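Local structure of putative modulator of DNA gyrase (Bacteroides thetaiotaomicron, 1VPB) at residues A[123-128]-A[302-308]; A[165-171]-A[187-193]; A[409-413]-A[446-451]. The protein is probably a metallopeptidase of the PmbA/TldD (U62) family, and is named a putative modulator of DNA gyrase. The contacts are given in a common frame with arbitrary orientation. Numbering follows the deposited sequence.

Contact 1 of 3, residues A[123-128]-A[302-308]. With EDO (1,2-ethanediol), chain B.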
loop_
_atom_site.group_PDB
_atom_site.type_symbol
_atom_site.label_atom_id
_atom_site.label_comp_id
_atom_site.label_asym_id
_atom_site.label_seq_id
_atom_site.Cartn_x
_atom_site.Cartn_y
_atom_site.Cartn_z
ATOM N N LYS A 123 -22.847 -8.615 -27.306
ATOM C CA LYS A 123 -22.375 -9.949 -26.925
ATOM C C LYS A 123 -23.159 -10.405 -25.682
ATOM O O LYS A 123 -23.746 -9.584 -24.941
ATOM C CB LYS A 123 -20.845 -9.980 -26.731
ATOM C CG LYS A 123 -20.035 -9.924 -28.047
ATOM C CD LYS A 123 -18.528 -10.106 -27.882
ATOM C CE LYS A 123 -17.851 -10.688 -29.124
ATOM N NZ LYS A 123 -17.701 -9.710 -30.241
ATOM N N PRO A 124 -23.212 -11.718 -25.444
ATOM C CA PRO A 124 -24.039 -12.251 -24.369
ATOM C C PRO A 124 -23.707 -11.709 -22.971
ATOM O O PRO A 124 -22.548 -11.424 -22.652
ATOM C CB PRO A 124 -23.784 -13.751 -24.464
ATOM C CG PRO A 124 -23.342 -14.018 -25.777
ATOM C CD PRO A 124 -22.536 -12.786 -26.193
ATOM N N ASP A 125 -24.712 -11.606 -22.126
ATOM C CA ASP A 125 -24.524 -11.218 -20.715
ATOM C C ASP A 125 -23.477 -12.079 -20.056
ATOM O O ASP A 125 -23.572 -13.319 -20.048
ATOM C CB ASP A 125 -25.886 -11.347 -20.007
ATOM C CG ASP A 125 -25.926 -10.804 -18.625
ATOM O OD1 ASP A 125 -24.904 -10.316 -18.094
ATOM O OD2 ASP A 125 -27.016 -10.909 -17.971
ATOM N N LEU A 126 -22.407 -11.436 -19.525
ATOM C CA LEU A 126 -21.357 -12.192 -18.849
ATOM C C LEU A 126 -21.796 -12.631 -17.429
ATOM O O LEU A 126 -21.097 -13.433 -16.807
ATOM C CB LEU A 126 -20.043 -11.394 -18.722
ATOM C CG LEU A 126 -19.355 -11.132 -20.058
ATOM C CD1 LEU A 126 -18.278 -10.094 -20.007
ATOM C CD2 LEU A 126 -18.778 -12.383 -20.710
ATOM N N LYS A 127 -22.896 -12.068 -16.927
ATOM C CA LYS A 127 -23.534 -12.514 -15.679
ATOM C C LYS A 127 -22.578 -12.406 -14.495
ATOM O O LYS A 127 -22.388 -13.360 -13.733
ATOM C CB LYS A 127 -24.023 -13.971 -15.820
ATOM C CG LYS A 127 -25.145 -14.050 -16.849
ATOM C CD LYS A 127 -25.764 -15.416 -16.930
ATOM C CE LYS A 127 -26.854 -15.413 -17.979
ATOM N NZ LYS A 127 -27.442 -16.814 -18.141
ATOM N N LEU A 128 -21.918 -11.252 -14.382
ATOM C CA LEU A 128 -20.890 -11.117 -13.357
ATOM C C LEU A 128 -21.419 -10.458 -12.090
ATOM O O LEU A 128 -20.655 -10.254 -11.118
ATOM C CB LEU A 128 -19.728 -10.285 -13.900
ATOM C CG LEU A 128 -19.134 -10.795 -15.226
ATOM C CD1 LEU A 128 -18.165 -9.760 -15.778
ATOM C CD2 LEU A 128 -18.481 -12.065 -15.046
ATOM N N LYS A 302 -19.803 -15.781 -16.126
ATOM C CA LYS A 302 -19.761 -15.873 -14.701
ATOM C C LYS A 302 -18.327 -16.131 -14.208
ATOM O O LYS A 302 -18.139 -16.843 -13.234
ATOM C CB LYS A 302 -20.639 -17.052 -14.142
ATOM C CG LYS A 302 -22.118 -16.957 -14.368
ATOM C CD LYS A 302 -22.876 -17.924 -13.467
ATOM C CE LYS A 302 -24.393 -17.666 -13.552
ATOM N NZ LYS A 302 -25.243 -18.716 -12.827
ATOM N N ALA A 303 -17.339 -15.525 -14.838
ATOM C CA ALA A 303 -15.927 -15.802 -14.530
ATOM C C ALA A 303 -15.265 -14.521 -14.040
ATOM O O ALA A 303 -15.365 -13.492 -14.726
ATOM C CB ALA A 303 -15.242 -16.284 -15.722
ATOM N N SER A 304 -14.556 -14.590 -12.924
ATOM C CA SER A 304 -13.794 -13.441 -12.407
ATOM C C SER A 304 -12.762 -13.035 -13.456
ATOM O O SER A 304 -12.047 -13.865 -13.977
ATOM C CB SER A 304 -13.074 -13.820 -11.131
ATOM O OG SER A 304 -12.385 -12.674 -10.604
ATOM N N GLY A 305 -12.737 -11.750 -13.808
ATOM C CA GLY A 305 -11.836 -11.254 -14.841
ATOM C C GLY A 305 -12.469 -10.960 -16.179
ATOM O O GLY A 305 -11.906 -10.271 -17.046
ATOM N N ALA A 306 -13.655 -11.525 -16.418
ATOM C CA ALA A 306 -14.253 -11.408 -17.735
ATOM C C ALA A 306 -14.666 -9.961 -18.045
ATOM O O ALA A 306 -15.112 -9.224 -17.159
ATOM C CB ALA A 306 -15.456 -12.333 -17.842
ATOM N N ARG A 307 -14.497 -9.577 -19.286
ATOM C CA ARG A 307 -14.857 -8.226 -19.748
ATOM C C ARG A 307 -14.842 -8.118 -21.255
ATOM O O ARG A 307 -14.079 -8.808 -21.933
ATOM C CB ARG A 307 -13.901 -7.186 -19.131
ATOM C CG ARG A 307 -12.484 -7.385 -19.492
ATOM C CD ARG A 307 -11.560 -6.307 -18.923
ATOM N NE ARG A 307 -10.164 -6.599 -19.282
ATOM C CZ ARG A 307 -9.161 -5.739 -19.155
ATOM N NH1 ARG A 307 -9.345 -4.513 -18.658
ATOM N NH2 ARG A 307 -7.960 -6.126 -19.480
ATOM N N TYR A 308 -15.753 -7.283 -21.780
ATOM C CA TYR A 308 -15.799 -7.066 -23.221
ATOM C C TYR A 308 -14.932 -5.909 -23.752
ATOM O O TYR A 308 -14.753 -5.789 -24.933
ATOM C CB TYR A 308 -17.242 -6.843 -23.659
ATOM C CG TYR A 308 -18.064 -8.140 -23.673
ATOM C CD1 TYR A 308 -17.543 -9.272 -24.260
ATOM C CD2 TYR A 308 -19.315 -8.210 -23.053
ATOM C CE1 TYR A 308 -18.278 -10.456 -24.272
ATOM C CE2 TYR A 308 -20.072 -9.412 -23.063
ATOM C CZ TYR A 308 -19.521 -10.527 -23.699
ATOM O OH TYR A 308 -20.241 -11.736 -23.721
HETATM C C1 EDO B . -15.648 -9.713 -12.879
HETATM O O1 EDO B . -14.580 -10.067 -12.025
HETATM C C2 EDO B . -15.271 -8.497 -13.684
HETATM O O2 EDO B . -14.225 -8.762 -14.618
#
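Two hydrogen bonds fasten this meeting of two irregular loops, which joins the connection between helices 87-101 and 138-150 to a loop of the C-terminal metallopeptidase region. The hydroxyl of Tyr308 donates to the backbone carbonyl of Pro124 (OH to O, 2.6 Å), and at the other end Lys302 N donates to Leu126 O at 2.8 Å in a nearly straight bond. Each loop holds its own bend: in 123-128, Asp125 OD1 accepts from Lys127 N at 2.9 Å, an Asx turn, while 303-306 forms a type II beta turn closed by Ala306 N to Ala303 O at 3.1 Å. Gly305 suits the third position of that turn, since at its positive phi a CB would press against the preceding carbonyl oxygen.

At the Pro124 end the Tyr308 ring is sandwiched by CH-pi contacts. Leu126 CD1 lies over one face, 3.8 Å from the ring centroid, and Lys123 CB over the opposite face at 3.7 Å; the lysine needs only its aliphatic base here, and its amine leads away. Buried Leu126 also reaches Ala306, CD1 to CB 4.2 Å, where a small methyl leaves room for two leucines: Leu128 CD2 lies 4.1 Å from the same CB. Outside the pair, Lys302 makes a cation-pi contact with Tyr216, and Arg307 is hydrogen-bonded to Ser350. A 1,2-ethanediol, probably from the crystallisation liquor, settles on the turn, taking a hydrogen bond from Gly305 N (3.1 Å to its O1) and giving one from its O2 to Ala306 O at 2.7 Å.

Contact 2 of 3, residues A[165-171]-A[187-193]; sequences SYGDGED and STWYSLS
Extended strands 165-171 and 187-193 run antiparallel (175°, axes 4.6 Å apart) as the two arms of a beta hairpin. Ser187 pairs with Asp171 through two 2.9 Å bonds, N to O each way; its OG and Asp171 OD2 share a water. Thr188 faces Glu170 in a non-hydrogen-bonded pair, CA-CA 4.3 Å. Trp189 and Gly169 exchange N-to-O bonds of 3.0 Å. With chi1 p and chi2 -87°, the indole folds across the partner strand, Gly169 CA 3.9 Å from the five-membered ring centroid; a CB on Gly169 would clash with NE1, and one on Gly167 would crowd CZ3. A water links Trp189 NE1 to Asp171 OD2. Tyr190 (chi1 m) opposes Asp168, whose OD2 accepts from Tyr166 OH at 2.6 Å. Ser191 binds Gly167: Ser191 N to Gly167 O 2.8 Å, Gly167 N to Ser191 O 2.9 Å. Leu192 CD2 meets Tyr166 CD2 at 3.9 Å. Ser193 N reaches Ser165 O at 2.9 Å, Ser165 N reaches Ser193 O at 3.0 Å, and a water joins their hydroxyls. The hairpin lies inside a six-stranded antiparallel sheet, between strands 36-52 and 207-214; helix 138-150 packs on the face bearing Tyr166 and Leu192, and its Lys141 salt-bridges Asp168.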
loop_
_atom_site.group_PDB
_atom_site.type_symbol
_atom_site.label_atom_id
_atom_site.label_comp_id
_atom_site.label_asym_id
_atom_site.label_seq_id
_atom_site.Cartn_x
_atom_site.Cartn_y
_atom_site.Cartn_z
ATOM N N SER A 165 -12.482 -13.936 8.311
ATOM C CA SER A 165 -12.992 -12.742 7.675
ATOM C C SER A 165 -14.051 -13.074 6.649
ATOM O O SER A 165 -13.963 -14.100 5.939
ATOM C CB SER A 165 -11.859 -12.029 6.928
ATOM O OG SER A 165 -10.782 -11.777 7.829
ATOM N N TYR A 166 -15.008 -12.164 6.525
ATOM C CA TYR A 166 -15.936 -12.113 5.417
ATOM C C TYR A 166 -15.756 -10.785 4.700
ATOM O O TYR A 166 -15.612 -9.744 5.332
ATOM C CB TYR A 166 -17.383 -12.220 5.954
ATOM C CG TYR A 166 -18.426 -11.942 4.907
ATOM C CD1 TYR A 166 -18.753 -10.648 4.525
ATOM C CD2 TYR A 166 -19.020 -13.002 4.177
ATOM C CE1 TYR A 166 -19.676 -10.404 3.511
ATOM C CE2 TYR A 166 -19.903 -12.757 3.158
ATOM C CZ TYR A 166 -20.261 -11.464 2.845
ATOM O OH TYR A 166 -21.180 -11.186 1.851
ATOM N N GLY A 167 -15.759 -10.790 3.386
ATOM C CA GLY A 167 -15.805 -9.575 2.594
ATOM C C GLY A 167 -16.799 -9.704 1.442
ATOM O O GLY A 167 -16.958 -10.765 0.881
ATOM N N ASP A 168 -17.440 -8.610 1.066
ATOM C CA ASP A 168 -18.128 -8.574 -0.193
ATOM C C ASP A 168 -18.061 -7.192 -0.820
ATOM O O ASP A 168 -17.579 -6.228 -0.218
ATOM C CB ASP A 168 -19.568 -9.092 -0.089
ATOM C CG ASP A 168 -20.530 -8.153 0.666
ATOM O OD1 ASP A 168 -20.369 -6.892 0.558
ATOM O OD2 ASP A 168 -21.462 -8.662 1.336
ATOM N N GLY A 169 -18.500 -7.113 -2.053
ATOM C CA GLY A 169 -18.647 -5.826 -2.736
ATOM C C GLY A 169 -19.427 -5.874 -4.010
ATOM O O GLY A 169 -19.665 -6.961 -4.581
ATOM N N GLU A 170 -19.852 -4.709 -4.461
ATOM C CA GLU A 170 -20.430 -4.540 -5.770
ATOM C C GLU A 170 -19.708 -3.361 -6.419
ATOM O O GLU A 170 -19.337 -2.418 -5.723
ATOM C CB GLU A 170 -21.932 -4.299 -5.703
ATOM C CG GLU A 170 -22.315 -3.122 -4.854
ATOM C CD GLU A 170 -23.807 -2.807 -4.766
ATOM O OE1 GLU A 170 -24.617 -3.326 -5.528
ATOM O OE2 GLU A 170 -24.133 -1.953 -3.921
ATOM N N ASP A 171 -19.557 -3.417 -7.722
ATOM C CA ASP A 171 -18.809 -2.417 -8.500
ATOM C C ASP A 171 -19.574 -2.151 -9.756
ATOM O O ASP A 171 -20.045 -3.078 -10.423
ATOM C CB ASP A 171 -17.426 -2.917 -8.808
ATOM C CG ASP A 171 -16.574 -2.999 -7.600
ATOM O OD1 ASP A 171 -16.021 -1.951 -7.220
ATOM O OD2 ASP A 171 -16.348 -4.055 -7.031
ATOM N N SER A 187 -20.460 -5.818 -11.425
ATOM C CA SER A 187 -20.080 -7.094 -10.871
ATOM C C SER A 187 -20.171 -7.107 -9.354
ATOM O O SER A 187 -20.187 -6.051 -8.680
ATOM C CB SER A 187 -18.690 -7.488 -11.311
ATOM O OG SER A 187 -17.731 -6.550 -10.829
ATOM N N THR A 188 -20.204 -8.338 -8.812
ATOM C CA THR A 188 -20.171 -8.573 -7.374
ATOM C C THR A 188 -19.046 -9.514 -7.032
ATOM O O THR A 188 -18.452 -10.191 -7.926
ATOM C CB THR A 188 -21.525 -9.161 -6.853
ATOM O OG1 THR A 188 -21.878 -10.277 -7.724
ATOM C CG2 THR A 188 -22.610 -8.169 -6.960
ATOM N N TRP A 189 -18.697 -9.527 -5.757
ATOM C CA TRP A 189 -17.759 -10.501 -5.218
ATOM C C TRP A 189 -18.048 -10.762 -3.761
ATOM O O TRP A 189 -18.543 -9.908 -3.036
ATOM C CB TRP A 189 -16.281 -10.102 -5.411
ATOM C CG TRP A 189 -15.900 -8.878 -4.683
ATOM C CD1 TRP A 189 -16.017 -7.587 -5.129
ATOM C CD2 TRP A 189 -15.395 -8.795 -3.329
ATOM N NE1 TRP A 189 -15.601 -6.724 -4.144
ATOM C CE2 TRP A 189 -15.171 -7.429 -3.049
ATOM C CE3 TRP A 189 -15.059 -9.730 -2.358
ATOM C CZ2 TRP A 189 -14.688 -6.987 -1.797
ATOM C CZ3 TRP A 189 -14.553 -9.288 -1.126
ATOM C CH2 TRP A 189 -14.369 -7.927 -0.872
ATOM N N TYR A 190 -17.669 -11.965 -3.334
ATOM C CA TYR A 190 -17.781 -12.392 -1.972
ATOM C C TYR A 190 -16.553 -13.215 -1.620
ATOM O O TYR A 190 -16.015 -13.925 -2.478
ATOM C CB TYR A 190 -18.988 -13.323 -1.797
ATOM C CG TYR A 190 -20.308 -12.767 -2.290
ATOM C CD1 TYR A 190 -20.689 -12.910 -3.620
ATOM C CD2 TYR A 190 -21.185 -12.111 -1.432
ATOM C CE1 TYR A 190 -21.902 -12.388 -4.078
ATOM C CE2 TYR A 190 -22.396 -11.606 -1.884
ATOM C CZ TYR A 190 -22.751 -11.748 -3.195
ATOM O OH TYR A 190 -23.977 -11.288 -3.667
ATOM N N SER A 191 -16.115 -13.117 -0.372
ATOM C CA SER A 191 -14.960 -13.891 0.072
ATOM C C SER A 191 -15.010 -14.254 1.516
ATOM O O SER A 191 -15.562 -13.519 2.350
ATOM C CB SER A 191 -13.683 -13.127 -0.230
ATOM O OG SER A 191 -12.565 -13.982 -0.100
ATOM N N LEU A 192 -14.428 -15.418 1.837
ATOM C CA LEU A 192 -14.279 -15.862 3.204
ATOM C C LEU A 192 -12.866 -16.348 3.383
ATOM O O LEU A 192 -12.294 -16.981 2.496
ATOM C CB LEU A 192 -15.235 -17.011 3.535
ATOM C CG LEU A 192 -16.712 -16.683 3.788
ATOM C CD1 LEU A 192 -17.553 -17.986 3.626
ATOM C CD2 LEU A 192 -16.887 -16.095 5.147
ATOM N N SER A 193 -12.294 -16.076 4.532
ATOM C CA SER A 193 -10.937 -16.484 4.800
ATOM C C SER A 193 -10.718 -16.859 6.253
ATOM O O SER A 193 -11.495 -16.527 7.162
ATOM C CB SER A 193 -9.939 -15.393 4.374
ATOM O OG SER A 193 -9.979 -14.313 5.264
HETATM O O HOH W 1 -8.885 -14.220 8.051
HETATM O O HOH W 2 -15.793 -3.751 -4.356
HETATM O O HOH W 3 -16.876 -6.186 -8.085
#

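Contact 3 of 3, residues A[409-413]-A[446-451]; sequences EMNVT and VDFSGL
Val412 lays CG2 over one face of the Phe448 ring, 4.1 Å from the centroid and 17° off the normal, a CH-pi contact; the same methyl touches Val446 CG1 at 3.3 Å. Val412 is in the p rotamer, Phe448 in m with chi2 79°. They form a non-hydrogen-bonded pair, CA-CA 4.5 Å, between antiparallel strands 410-413 and 446-450, whose axes approach to 4.5 Å at 148°. Asn411 and Ser449 make the hydrogen-bonded pair beside it: Asn411 N to Ser449 O 2.7 Å, Ser449 N to Asn411 O 2.8 Å. Thr413 N donates to Asp447 O at 3.1 Å, and a water connects Thr413 O with Asp447 N. At the other end Leu451 N donates to Glu409 O at 3.0 Å, just past the Met410-Gly450 pair. Glu409 has positive phi (56°) where the chain turns a corner. Met410, m at all three chi angles, brings CE to 4.0 Å from Phe448 CB and SD to 3.8 Å from Gly450 CA.

This pairing fits the last strand of the chain between 402-413 and 245-251 in the mixed C-terminal sheet, where Met249 meets Val412, Val446 and Phe448. The strands are thus two-faced: bulky apolar groups pack on the side of Val412 and Phe448, whereas Asn411, Thr413, Asp447 and Ser449 share the other, where one water bridges Thr413 OG1 and Ser449 OG and Asp447 salt-bridges Lys246, chemistry suited to a partly solvated face.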
loop_
_atom_site.group_PDB
_atom_site.type_symbol
_atom_site.label_atom_id
_atom_site.label_comp_id
_atom_site.label_asym_id
_atom_site.label_seq_id
_atom_site.Cartn_x
_atom_site.Cartn_y
_atom_site.Cartn_z
ATOM N N GLU A 409 13.720 -22.172 4.451
ATOM C CA GLU A 409 15.043 -21.553 4.382
ATOM C C GLU A 409 15.845 -21.972 3.165
ATOM O O GLU A 409 17.053 -22.133 3.242
ATOM C CB GLU A 409 15.803 -21.782 5.681
ATOM C CG GLU A 409 15.046 -21.192 6.858
ATOM C CD GLU A 409 15.866 -21.195 8.127
ATOM O OE1 GLU A 409 16.793 -22.025 8.247
ATOM O OE2 GLU A 409 15.577 -20.360 8.996
ATOM N N MET A 410 15.156 -22.107 2.028
ATOM C CA MET A 410 15.835 -22.382 0.752
ATOM C C MET A 410 15.444 -21.326 -0.261
ATOM O O MET A 410 14.375 -20.718 -0.176
ATOM C CB MET A 410 15.459 -23.769 0.205
ATOM C CG MET A 410 15.749 -24.945 1.128
ATOM S SD MET A 410 17.449 -25.341 1.248
ATOM C CE MET A 410 17.764 -26.021 -0.391
ATOM N N ASN A 411 16.308 -21.133 -1.242
ATOM C CA ASN A 411 15.978 -20.286 -2.370
ATOM C C ASN A 411 15.942 -21.092 -3.639
ATOM O O ASN A 411 16.788 -21.980 -3.849
ATOM C CB ASN A 411 17.024 -19.195 -2.518
ATOM C CG ASN A 411 16.928 -18.150 -1.419
ATOM O OD1 ASN A 411 15.836 -17.706 -1.063
ATOM N ND2 ASN A 411 18.064 -17.747 -0.904
ATOM N N VAL A 412 14.992 -20.743 -4.486
ATOM C CA VAL A 412 14.940 -21.253 -5.849
ATOM C C VAL A 412 15.476 -20.142 -6.769
ATOM O O VAL A 412 15.075 -18.975 -6.650
ATOM C CB VAL A 412 13.489 -21.721 -6.221
ATOM C CG1 VAL A 412 12.525 -20.548 -6.425
ATOM C CG2 VAL A 412 13.520 -22.618 -7.454
ATOM N N THR A 413 16.402 -20.500 -7.661
ATOM C CA THR A 413 17.049 -19.522 -8.523
ATOM C C THR A 413 17.110 -20.062 -9.921
ATOM O O THR A 413 16.982 -21.259 -10.124
ATOM C CB THR A 413 18.493 -19.225 -8.087
ATOM O OG1 THR A 413 19.307 -20.413 -8.172
ATOM C CG2 THR A 413 18.556 -18.793 -6.626
ATOM N N VAL A 446 15.496 -27.913 -11.502
ATOM C CA VAL A 446 15.421 -26.562 -10.944
ATOM C C VAL A 446 16.419 -26.483 -9.773
ATOM O O VAL A 446 16.526 -27.417 -8.978
ATOM C CB VAL A 446 14.005 -26.238 -10.457
ATOM C CG1 VAL A 446 13.940 -24.869 -9.769
ATOM C CG2 VAL A 446 13.018 -26.270 -11.636
ATOM N N ASP A 447 17.130 -25.356 -9.695
ATOM C CA ASP A 447 18.133 -25.098 -8.671
ATOM C C ASP A 447 17.546 -24.565 -7.380
ATOM O O ASP A 447 16.822 -23.552 -7.376
ATOM C CB ASP A 447 19.183 -24.117 -9.207
ATOM C CG ASP A 447 20.234 -24.803 -9.994
ATOM O OD1 ASP A 447 20.967 -25.632 -9.391
ATOM O OD2 ASP A 447 20.403 -24.575 -11.197
ATOM N N PHE A 448 17.859 -25.287 -6.300
ATOM C CA PHE A 448 17.543 -24.863 -4.927
ATOM C C PHE A 448 18.848 -24.763 -4.145
ATOM O O PHE A 448 19.710 -25.655 -4.244
ATOM C CB PHE A 448 16.622 -25.857 -4.213
ATOM C CG PHE A 448 15.265 -25.984 -4.824
ATOM C CD1 PHE A 448 15.083 -26.757 -5.981
ATOM C CD2 PHE A 448 14.156 -25.374 -4.239
ATOM C CE1 PHE A 448 13.835 -26.897 -6.546
ATOM C CE2 PHE A 448 12.897 -25.488 -4.804
ATOM C CZ PHE A 448 12.729 -26.246 -5.972
ATOM N N SER A 449 18.954 -23.703 -3.351
ATOM C CA SER A 449 20.130 -23.474 -2.508
ATOM C C SER A 449 19.739 -22.953 -1.133
ATOM O O SER A 449 18.726 -22.284 -0.977
ATOM C CB SER A 449 21.028 -22.460 -3.184
ATOM O OG SER A 449 20.261 -21.345 -3.606
ATOM N N GLY A 450 20.576 -23.228 -0.142
ATOM C CA GLY A 450 20.295 -22.805 1.236
ATOM C C GLY A 450 20.439 -21.307 1.480
ATOM O O GLY A 450 21.360 -20.685 0.925
ATOM N N LEU A 451 19.495 -20.743 2.258
ATOM C CA LEU A 451 19.599 -19.422 2.960
ATOM C C LEU A 451 18.229 -18.772 3.227
ATOM O O LEU A 451 17.737 -18.740 4.357
ATOM C CB LEU A 451 20.505 -18.401 2.241
ATOM C CG LEU A 451 21.949 -18.175 2.736
ATOM C CD1 LEU A 451 22.743 -19.438 3.150
ATOM C CD2 LEU A 451 22.698 -17.396 1.643
ATOM O OXT LEU A 451 17.577 -18.234 2.334
HETATM O O HOH W 4 16.848 -23.397 -11.748
HETATM O O HOH W 5 19.507 -21.936 -6.250
#

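Contacts 1 and 2 adjoin, their centres about 17 Å apart, and contact 2 is nested along the chain within the loop closed by contact 1. Leu128 O probably accepts a hydrogen bond from Thr188 N (3.0 Å), so the loop 123-128 touches both the hairpin of the six-stranded antiparallel sheet and 302-308 of the C-terminal region, tying these parts together. Contact 3 comes later in the chain, in the separate mixed sheet, with its centre about 40 Å from that of contact 1 and 36 Å from that of contact 2; it touches neither. Contacts 1 and 3 lie on opposite sides of the chain's centre, although 302-308 and both segments of contact 3 belong to the C-terminal region.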